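Local coordinates for aromatic-L-amino-acid decarboxylase (Catharanthus roseus, PDB 6EEW) that catalyses the pyridoxal 5'-phosphate-dependent decarboxylation of L-tryptophan to tryptamine and of 5-hydroxy-L-tryptophan to serotonin, working as a homodimer, at the interface of chains A and B. Coordinates in Å, arbitrary orientation; residue numbers count along the deposited sequence, not the author numbering. Chains: chain A/B, Aromatic-L-amino-acid decarboxylase.

Contact 1: the interface of chains A and B. Residues chain A 105-107, 322, 385, 475; chain B 21-22, 27.
B:Pro21 packs against A:Ser106, A:Ser107, A:Leu322 and A:Tyr385. This is part of the two-fold homodimer interface, where the N-terminal stretch of one subunit lies on the other. The backbone carbonyl of B:Pro21 accepts a hydrogen bond from the amide N of A:Ser107, with 3.2 Å from N to O. The bond is nearly straight at the hydrogen (168°), though the donor sits 33° out of the carbonyl plane. That amide belongs to the first residue of helix 107-119, so the carbonyl caps the helix start and may gain from its dipole. The phenol OH of A:Tyr385 also lies near this oxygen. The proline ring adds apolar contact. Its CB meets A:Ser106 CB at 3.7 Å, and its CG faces the CD2 methyl of A:Leu322, the two side chains running at about a right angle.

Next to the proline, methyl CD2 of B:Leu22 touches CG2 of A:Val105 at 3.7 Å. Farther along, B:Phe27 of helix 24-44 brings its ring rim to A:Ser107. Its CG points away from the backbone N (chi1 178°), which carries the ring out to the serine. There the CA of A:Ser107 lies at the ring edge, in plane, and its CB is 3.6 Å from CD2 of B:Phe27.

Behind this layer, chain A fixes its own loop. The hydroxyl of A:Ser106 donates to the carbonyl of A:Leu322 and so joins two of the residues that the proline packs on. The hydroxyl of A:Ser475 grips A:Val105 twice: its OG accepts from A:Val105 N at 2.9 Å and donates to A:Val105 O at 3.1 Å.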
loop_
_atom_site.group_PDB
_atom_site.type_symbol
_atom_site.label_atom_id
_atom_site.label_comp_id
_atom_site.label_asym_id
_atom_site.label_seq_id
_atom_site.Cartn_x
_atom_site.Cartn_y
_atom_site.Cartn_z
ATOM N N VAL A 105 0.271 -10.580 15.360
ATOM C CA VAL A 105 1.436 -11.004 14.591
ATOM C C VAL A 105 1.733 -12.469 14.894
ATOM O O VAL A 105 1.124 -13.082 15.772
ATOM C CB VAL A 105 2.672 -10.133 14.895
ATOM C CG1 VAL A 105 2.368 -8.653 14.623
ATOM C CG2 VAL A 105 3.138 -10.344 16.339
ATOM N N SER A 106 2.684 -13.028 14.141
ATOM C CA SER A 106 3.127 -14.407 14.307
ATOM C C SER A 106 4.457 -14.584 13.583
ATOM O O SER A 106 4.693 -13.975 12.539
ATOM C CB SER A 106 2.116 -15.410 13.752
ATOM O OG SER A 106 2.100 -15.356 12.330
ATOM N N SER A 107 5.290 -15.486 14.097
ATOM C CA SER A 107 6.582 -15.692 13.459
ATOM C C SER A 107 6.437 -16.231 12.040
ATOM O O SER A 107 7.241 -15.883 11.165
ATOM C CB SER A 107 7.452 -16.614 14.307
ATOM O OG SER A 107 6.829 -17.854 14.501
ATOM N N LEU A 322 -2.977 -12.371 12.723
ATOM C CA LEU A 322 -1.566 -12.684 12.898
ATOM C C LEU A 322 -0.701 -12.242 11.714
ATOM O O LEU A 322 0.461 -12.659 11.602
ATOM C CB LEU A 322 -1.388 -14.179 13.157
ATOM C CG LEU A 322 -2.408 -14.826 14.113
ATOM C CD1 LEU A 322 -2.178 -16.321 14.150
ATOM C CD2 LEU A 322 -2.293 -14.246 15.521
ATOM N N TYR A 385 -0.024 -22.871 11.028
ATOM C CA TYR A 385 -0.876 -23.013 12.196
ATOM C C TYR A 385 -2.089 -23.906 11.989
ATOM O O TYR A 385 -2.463 -24.632 12.919
ATOM C CB TYR A 385 -1.312 -21.626 12.689
ATOM C CG TYR A 385 -0.089 -20.802 13.030
ATOM C CD1 TYR A 385 0.943 -21.354 13.786
ATOM C CD2 TYR A 385 0.066 -19.501 12.571
ATOM C CE1 TYR A 385 2.082 -20.624 14.095
ATOM C CE2 TYR A 385 1.201 -18.763 12.879
ATOM C CZ TYR A 385 2.205 -19.323 13.642
ATOM O OH TYR A 385 3.341 -18.594 13.941
ATOM N N SER A 475 -0.778 -9.954 20.532
ATOM C CA SER A 475 -0.320 -11.341 20.502
ATOM C C SER A 475 0.362 -11.767 21.792
ATOM O O SER A 475 0.226 -12.926 22.201
ATOM C CB SER A 475 0.599 -11.573 19.309
ATOM O OG SER A 475 -0.114 -11.411 18.085
ATOM N N PRO B 21 1.344 -18.057 18.827
ATOM C CA PRO B 21 1.917 -17.722 17.510
ATOM C C PRO B 21 3.225 -16.945 17.594
ATOM O O PRO B 21 4.030 -17.016 16.654
ATOM C CB PRO B 21 0.816 -16.878 16.851
ATOM C CG PRO B 21 0.025 -16.304 18.011
ATOM C CD PRO B 21 0.075 -17.352 19.088
ATOM N N LEU B 22 3.477 -16.238 18.698
ATOM C CA LEU B 22 4.687 -15.439 18.867
ATOM C C LEU B 22 5.338 -15.784 20.196
ATOM O O LEU B 22 4.823 -15.404 21.251
ATOM C CB LEU B 22 4.386 -13.942 18.830
ATOM C CG LEU B 22 5.665 -13.098 18.931
ATOM C CD1 LEU B 22 6.602 -13.421 17.766
ATOM C CD2 LEU B 22 5.392 -11.592 19.030
ATOM N N PHE B 27 10.708 -17.583 17.661
ATOM C CA PHE B 27 10.874 -16.530 16.673
ATOM C C PHE B 27 12.341 -16.380 16.281
ATOM O O PHE B 27 12.683 -16.380 15.095
ATOM C CB PHE B 27 10.307 -15.227 17.239
ATOM C CG PHE B 27 10.472 -14.052 16.331
ATOM C CD1 PHE B 27 11.531 -13.182 16.489
ATOM C CD2 PHE B 27 9.567 -13.823 15.316
ATOM C CE1 PHE B 27 11.682 -12.106 15.652
ATOM C CE2 PHE B 27 9.712 -12.749 14.480
ATOM C CZ PHE B 27 10.771 -11.890 14.643
#

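Contact 2: the interface of chains A and B. Residues chain A 124, 127-128; chain B 92, 100, 456.
A:Phe124 points the tip of its ring at one face of B:Phe100. Its CZ stands 3.6 Å above that plane, over the ring centre. The planes are turned 86° to each other and the centroids are 4.9 Å apart, a clear edge-to-face pair. CD2 of B:Phe100 in turn lies in the plane of the A:Phe124 ring, at its edge. One face of A:Phe124 carries the hydroxyl OG of A:Ser128 from its own chain, set toward the rim. The rim of A:Phe124 also meets a second aromatic group: its CE2 is 3.9 Å from CH2 on the six-membered ring of B:Trp92, the two side chains meeting at a slant. The outer rim of the phenyl thus meets two aromatic residues of the partner, both ahead of it.

The indole edge of B:Trp92 supplies the polar link. Its NE1 donates to the backbone carbonyl O of A:Ser128 at 3.3 Å. The bond is long but almost straight, 176° at the hydrogen. The oxygen lies in the indole plane and the donor in the carbonyl plane, so the bond probably helps to set the rotation of the indole. The same tryptophan thus offers its N-H to one loop residue and its far carbon rim to another.

At the margin, CG2 of A:Val127 comes within 4.1 Å of the phenol OH of B:Tyr456. It is a loose contact, with the side chains at about a right angle. The tyrosine's CG is swung away from its backbone N (chi1 -174°), which sends the ring toward chain A.

B:Trp92 and B:Phe100 line a tryptophan pocket of chain B, and A:Phe124 also contacts bound tryptophan. The site probably completes the substrate pocket of one subunit with a loop of the other, making the dimer important for the active site.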
loop_
_atom_site.group_PDB
_atom_site.type_symbol
_atom_site.label_atom_id
_atom_site.label_comp_id
_atom_site.label_asym_id
_atom_site.label_seq_id
_atom_site.Cartn_x
_atom_site.Cartn_y
_atom_site.Cartn_z
ATOM N N PHE A 124 2.877 -7.082 -10.970
ATOM C CA PHE A 124 1.775 -6.396 -11.631
ATOM C C PHE A 124 1.088 -7.273 -12.667
ATOM O O PHE A 124 -0.083 -7.030 -12.977
ATOM C CB PHE A 124 2.233 -5.073 -12.272
ATOM C CG PHE A 124 3.587 -5.130 -12.942
ATOM C CD1 PHE A 124 3.729 -5.651 -14.215
ATOM C CD2 PHE A 124 4.710 -4.642 -12.299
ATOM C CE1 PHE A 124 4.965 -5.683 -14.836
ATOM C CE2 PHE A 124 5.956 -4.694 -12.904
ATOM C CZ PHE A 124 6.082 -5.203 -14.178
ATOM N N VAL A 127 2.927 -12.711 -15.842
ATOM C CA VAL A 127 4.256 -12.921 -16.417
ATOM C C VAL A 127 5.326 -12.278 -15.540
ATOM O O VAL A 127 6.426 -12.816 -15.383
ATOM C CB VAL A 127 4.283 -12.391 -17.856
ATOM C CG1 VAL A 127 3.487 -11.131 -17.907
ATOM C CG2 VAL A 127 5.736 -12.167 -18.340
ATOM N N SER A 128 5.029 -11.115 -14.946
ATOM C CA SER A 128 6.070 -10.508 -14.124
ATOM C C SER A 128 6.343 -11.268 -12.835
ATOM O O SER A 128 7.123 -10.718 -12.047
ATOM C CB SER A 128 5.733 -9.057 -13.798
ATOM O OG SER A 128 4.695 -8.992 -12.860
ATOM N N TRP B 92 13.684 -10.878 -10.057
ATOM C CA TRP B 92 13.992 -9.457 -10.128
ATOM C C TRP B 92 15.346 -9.123 -9.529
ATOM O O TRP B 92 15.917 -8.090 -9.877
ATOM C CB TRP B 92 12.928 -8.648 -9.399
ATOM C CG TRP B 92 11.676 -8.498 -10.170
ATOM C CD1 TRP B 92 10.746 -9.462 -10.405
ATOM C CD2 TRP B 92 11.182 -7.295 -10.785
ATOM N NE1 TRP B 92 9.713 -8.945 -11.149
ATOM C CE2 TRP B 92 9.955 -7.616 -11.394
ATOM C CE3 TRP B 92 11.662 -5.980 -10.884
ATOM C CZ2 TRP B 92 9.197 -6.674 -12.097
ATOM C CZ3 TRP B 92 10.906 -5.043 -11.586
ATOM C CH2 TRP B 92 9.689 -5.396 -12.185
ATOM N N PHE B 100 11.935 -3.828 -17.432
ATOM C CA PHE B 100 11.194 -2.720 -16.842
ATOM C C PHE B 100 12.157 -1.707 -16.249
ATOM O O PHE B 100 12.920 -1.078 -16.985
ATOM C CB PHE B 100 10.207 -3.230 -15.793
ATOM C CG PHE B 100 9.385 -4.405 -16.259
ATOM C CD1 PHE B 100 8.335 -4.223 -17.140
ATOM C CD2 PHE B 100 9.652 -5.690 -15.797
ATOM C CE1 PHE B 100 7.575 -5.310 -17.576
ATOM C CE2 PHE B 100 8.899 -6.778 -16.224
ATOM C CZ PHE B 100 7.860 -6.587 -17.114
ATOM N N TYR B 456 16.874 -11.286 -18.662
ATOM C CA TYR B 456 15.496 -10.862 -18.871
ATOM C C TYR B 456 15.516 -9.407 -19.318
ATOM O O TYR B 456 16.071 -8.547 -18.623
ATOM C CB TYR B 456 14.636 -11.023 -17.608
ATOM C CG TYR B 456 13.151 -10.720 -17.833
ATOM C CD1 TYR B 456 12.547 -10.948 -19.065
ATOM C CD2 TYR B 456 12.365 -10.198 -16.818
ATOM C CE1 TYR B 456 11.175 -10.680 -19.265
ATOM C CE2 TYR B 456 11.011 -9.927 -17.011
ATOM C CZ TYR B 456 10.425 -10.164 -18.234
ATOM O OH TYR B 456 9.083 -9.868 -18.420
#

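The C-alpha centres of contact 1 and contact 2 lie about 32 Å apart on the same dimer interface. They have no residue in common. Helix 107-119 begins in contact 1 at A:Ser107, and the loop after its end supplies the chain A residues of contact 2, so this helix joins the two along the sequence. Contact 1 secures the N-terminal segment of the partner, whereas contact 2 borders its tryptophan pocket. Two-fold symmetry repeats both with the chains exchanged. Together they probably help to keep the subunits in register, so that each can lend a loop to the other's active site.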